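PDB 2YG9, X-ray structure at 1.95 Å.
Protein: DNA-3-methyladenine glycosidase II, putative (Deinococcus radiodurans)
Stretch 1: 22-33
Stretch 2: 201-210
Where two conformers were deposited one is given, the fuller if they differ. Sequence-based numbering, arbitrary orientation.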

# COMPACT_ATOMS: atom_id res chain seq x y z
N VAL A 22 6.19 -12.63 10.07
CA VAL A 22 6.10 -11.98 8.78
C VAL A 22 5.89 -13.07 7.71
O VAL A 22 6.64 -14.06 7.66
N LEU A 23 4.89 -12.87 6.87
CA LEU A 23 4.66 -13.75 5.72
C LEU A 23 5.40 -13.22 4.50
O LEU A 23 5.31 -12.00 4.19
N PRO A 24 6.14 -14.10 3.78
CA PRO A 24 6.85 -13.62 2.62
C PRO A 24 5.93 -13.23 1.45
O PRO A 24 4.83 -13.77 1.31
N PRO A 25 6.38 -12.31 0.60
CA PRO A 25 5.62 -12.01 -0.62
C PRO A 25 5.40 -13.26 -1.46
O PRO A 25 6.28 -14.15 -1.54
N LEU A 26 4.23 -13.33 -2.06
CA LEU A 26 3.93 -14.38 -3.00
C LEU A 26 4.85 -14.24 -4.21
O LEU A 26 5.17 -13.12 -4.64
N THR A 27 5.24 -15.38 -4.77
CA THR A 27 6.04 -15.39 -5.97
C THR A 27 5.18 -15.82 -7.18
O THR A 27 5.56 -15.60 -8.32
N ASP A 28 4.04 -16.43 -6.87
CA ASP A 28 3.01 -16.75 -7.85
C ASP A 28 1.68 -16.78 -7.09
O ASP A 28 1.67 -16.94 -5.87
N HIS A 29 0.57 -16.61 -7.80
CA HIS A 29 -0.77 -16.54 -7.21
C HIS A 29 -1.64 -17.82 -7.24
O HIS A 29 -2.81 -17.76 -6.90
N ALA A 30 -1.11 -18.96 -7.65
CA ALA A 30 -1.93 -20.17 -7.80
C ALA A 30 -2.52 -20.64 -6.48
O ALA A 30 -3.75 -20.84 -6.34
N GLY A 31 -1.65 -20.82 -5.50
CA GLY A 31 -2.06 -21.17 -4.14
C GLY A 31 -3.05 -20.20 -3.53
O GLY A 31 -4.07 -20.62 -3.00
N ALA A 32 -2.74 -18.92 -3.61
CA ALA A 32 -3.63 -17.83 -3.20
C ALA A 32 -5.01 -17.89 -3.86
O ALA A 32 -6.02 -17.91 -3.17
N VAL A 33 -5.06 -17.99 -5.18
CA VAL A 33 -6.34 -18.04 -5.87
C VAL A 33 -7.15 -19.31 -5.48
O VAL A 33 -8.38 -19.23 -5.39
N ALA A 201 -7.40 -14.94 4.87
CA ALA A 201 -6.06 -15.15 5.42
C ALA A 201 -5.54 -16.54 5.04
O ALA A 201 -6.30 -17.47 5.06
N PRO A 202 -4.25 -16.68 4.69
CA PRO A 202 -3.15 -15.70 4.67
C PRO A 202 -2.95 -14.92 3.35
O PRO A 202 -1.80 -14.49 3.07
N TYR A 203 -4.05 -14.68 2.62
CA TYR A 203 -3.99 -14.04 1.29
C TYR A 203 -4.96 -12.85 1.23
O TYR A 203 -5.62 -12.63 0.24
N ARG A 204 -5.02 -12.08 2.30
CA ARG A 204 -5.91 -10.91 2.34
C ARG A 204 -5.49 -9.81 1.38
O ARG A 204 -6.33 -9.05 0.92
N SER A 205 -4.18 -9.74 1.06
CA SER A 205 -3.69 -8.73 0.11
C SER A 205 -4.23 -9.00 -1.29
O SER A 205 -4.76 -8.11 -1.91
N LEU A 206 -4.11 -10.22 -1.79
CA LEU A 206 -4.63 -10.52 -3.12
C LEU A 206 -6.16 -10.44 -3.16
O LEU A 206 -6.71 -9.97 -4.17
N ALA A 207 -6.82 -10.89 -2.10
CA ALA A 207 -8.29 -10.74 -2.00
C ALA A 207 -8.62 -9.25 -2.13
O ALA A 207 -9.47 -8.90 -2.88
N SER A 208 -7.94 -8.40 -1.36
CA SER A 208 -8.11 -6.95 -1.45
C SER A 208 -7.93 -6.45 -2.91
O SER A 208 -8.76 -5.71 -3.43
N ARG A 209 -6.86 -6.88 -3.57
CA ARG A 209 -6.62 -6.49 -4.95
C ARG A 209 -7.73 -6.95 -5.91
O ARG A 209 -8.11 -6.21 -6.85
N TYR A 210 -8.29 -8.13 -5.65
CA TYR A 210 -9.45 -8.59 -6.42
C TYR A 210 -10.71 -7.79 -6.14
O TYR A 210 -11.50 -7.56 -7.04

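Two helix beginnings meet here, 30-33 and 204-210, and the contact is built almost wholly from shape: no hydrogen bond crosses directly between the stretches, and 440 Å² is buried, both sides summed. The rule at its centre is small against large. Ala-32 and Tyr-203 bring their CA atoms to 5.9 Å, a close approach that leaves little room between the backbones. The Tyr-203 ring (chi1 m) lies flat over the start of the first helix, with Ala-32 CA 3.7 Å from the centroid of the Tyr-203 ring and almost on the ring normal, a CH-pi contact. Ala-32 CB, pointing sideways, sits over the same ring, 3.6 Å from Tyr-203 CD1, and also meets Leu-206 CD2 at 3.5 Å. One methyl thus fills the notch between an aromatic face and a leucine branch. Leu-26 (m, t) closes the ring at its edge, its CD2 3.8 Å from Tyr-203 CE1. Gly-31 adds no side chain beside Tyr-203.

Leu-206 (t, p) is the opposing bump, pushed into a hollow lined by Ala-32, Val-33 and His-29. Its CD2 lies 3.9 Å from CG2 of Val-33 (t), while Leu-206 CD1 stands over the His-29 face, 3.8 Å from the ring centroid, in a second CH-pi contact. His-29, the N-cap residue, points toward the second stretch with chi1 m; Arg-209 NH1 approaches its CE1 obliquely at 3.7 Å.

One water bridges the stretches, 3.0 Å from His-29 ND1 and 2.7 Å from Tyr-210 OH, to which it donates. Within the first stretch, Asp-28 OD1 accepts from Ala-30 N at 3.0 Å, tying down the helix start. Farther out, Leu-23 CD1 (chi1 m, chi2 t) rests 4.0 Å from CB of Pro-202, which follows a cis peptide bond.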

# COMPACT_ATOMS: atom_id res chain seq x y z
CB VAL A 22 7.39 -11.18 8.47
CG1 VAL A 22 7.21 -10.32 7.24
CG2 VAL A 22 7.76 -10.33 9.65
CB LEU A 23 3.15 -13.88 5.46
CG LEU A 23 2.31 -14.50 6.58
CD1 LEU A 23 0.83 -14.16 6.46
CD2 LEU A 23 2.50 -16.01 6.63
CB PRO A 24 7.73 -14.81 2.23
CG PRO A 24 7.02 -15.99 2.72
CD PRO A 24 6.39 -15.53 4.01
CB PRO A 25 6.54 -11.05 -1.39
CG PRO A 25 7.43 -10.44 -0.32
CD PRO A 25 7.61 -11.50 0.71
CB LEU A 26 2.44 -14.36 -3.44
CG LEU A 26 1.36 -14.31 -2.37
CD1 LEU A 26 -0.08 -14.37 -3.01
CD2 LEU A 26 1.54 -15.41 -1.37
CB THR A 27 7.31 -16.28 -5.81
OG1 THR A 27 6.92 -17.61 -5.47
CG2 THR A 27 8.20 -15.76 -4.69
CB ASP A 28 3.30 -18.10 -8.54
CG ASP A 28 2.98 -19.29 -7.65
OD1 ASP A 28 1.81 -19.72 -7.61
OD2 ASP A 28 3.91 -19.80 -6.99
CB HIS A 29 -1.58 -15.44 -7.90
CG HIS A 29 -1.04 -14.07 -7.68
ND1 HIS A 29 -1.44 -12.98 -8.43
CD2 HIS A 29 -0.11 -13.61 -6.81
CE1 HIS A 29 -0.78 -11.91 -8.03
NE2 HIS A 29 0.04 -12.26 -7.05
CB ALA A 30 -1.09 -21.35 -8.51
CB ALA A 32 -2.95 -16.44 -3.48
CB VAL A 33 -6.14 -17.90 -7.40
CG1 VAL A 33 -7.48 -18.13 -8.21
CG2 VAL A 33 -5.56 -16.48 -7.70
CB ALA A 201 -6.10 -14.99 6.92
CB PRO A 202 -1.93 -16.57 4.92
CG PRO A 202 -2.23 -17.76 4.12
CD PRO A 202 -3.72 -18.02 4.37
CB TYR A 203 -4.31 -15.06 0.18
CG TYR A 203 -3.45 -16.32 0.25
CD1 TYR A 203 -2.08 -16.27 0.01
CD2 TYR A 203 -4.03 -17.56 0.59
CE1 TYR A 203 -1.29 -17.43 0.10
CE2 TYR A 203 -3.25 -18.71 0.67
CZ TYR A 203 -1.89 -18.63 0.42
OH TYR A 203 -1.13 -19.78 0.45
CB ARG A 204 -6.05 -10.42 3.77
CG ARG A 204 -7.15 -11.17 4.47
CD ARG A 204 -7.24 -10.84 5.92
NE ARG A 204 -6.09 -11.29 6.71
CZ ARG A 204 -6.03 -11.18 8.02
NH1 ARG A 204 -7.05 -10.64 8.67
NH2 ARG A 204 -4.97 -11.61 8.70
CB SER A 205 -2.14 -8.67 0.04
OG SER A 205 -1.61 -8.21 1.27
CB LEU A 206 -4.11 -11.88 -3.67
CG LEU A 206 -4.42 -12.25 -5.12
CD1 LEU A 206 -3.76 -11.26 -6.12
CD2 LEU A 206 -4.03 -13.72 -5.42
CB ALA A 207 -8.80 -11.24 -0.69
CB SER A 208 -7.12 -6.25 -0.52
OG SER A 208 -7.46 -6.42 0.84
CB ARG A 209 -5.24 -6.99 -5.40
CG ARG A 209 -4.09 -6.28 -4.68
CD ARG A 209 -2.75 -6.86 -5.11
NE ARG A 209 -2.52 -6.65 -6.55
CZ ARG A 209 -1.71 -7.38 -7.33
NH1 ARG A 209 -1.07 -8.45 -6.87
NH2 ARG A 209 -1.60 -7.08 -8.61
CB TYR A 210 -9.68 -10.11 -6.26
CG TYR A 210 -8.88 -10.94 -7.24
CD1 TYR A 210 -9.16 -10.91 -8.61
CD2 TYR A 210 -7.81 -11.70 -6.81
CE1 TYR A 210 -8.39 -11.65 -9.53
CE2 TYR A 210 -7.04 -12.44 -7.72
CZ TYR A 210 -7.34 -12.41 -9.08
OH TYR A 210 -6.54 -13.17 -9.93
O HOH W 1 -3.86 -13.55 -10.14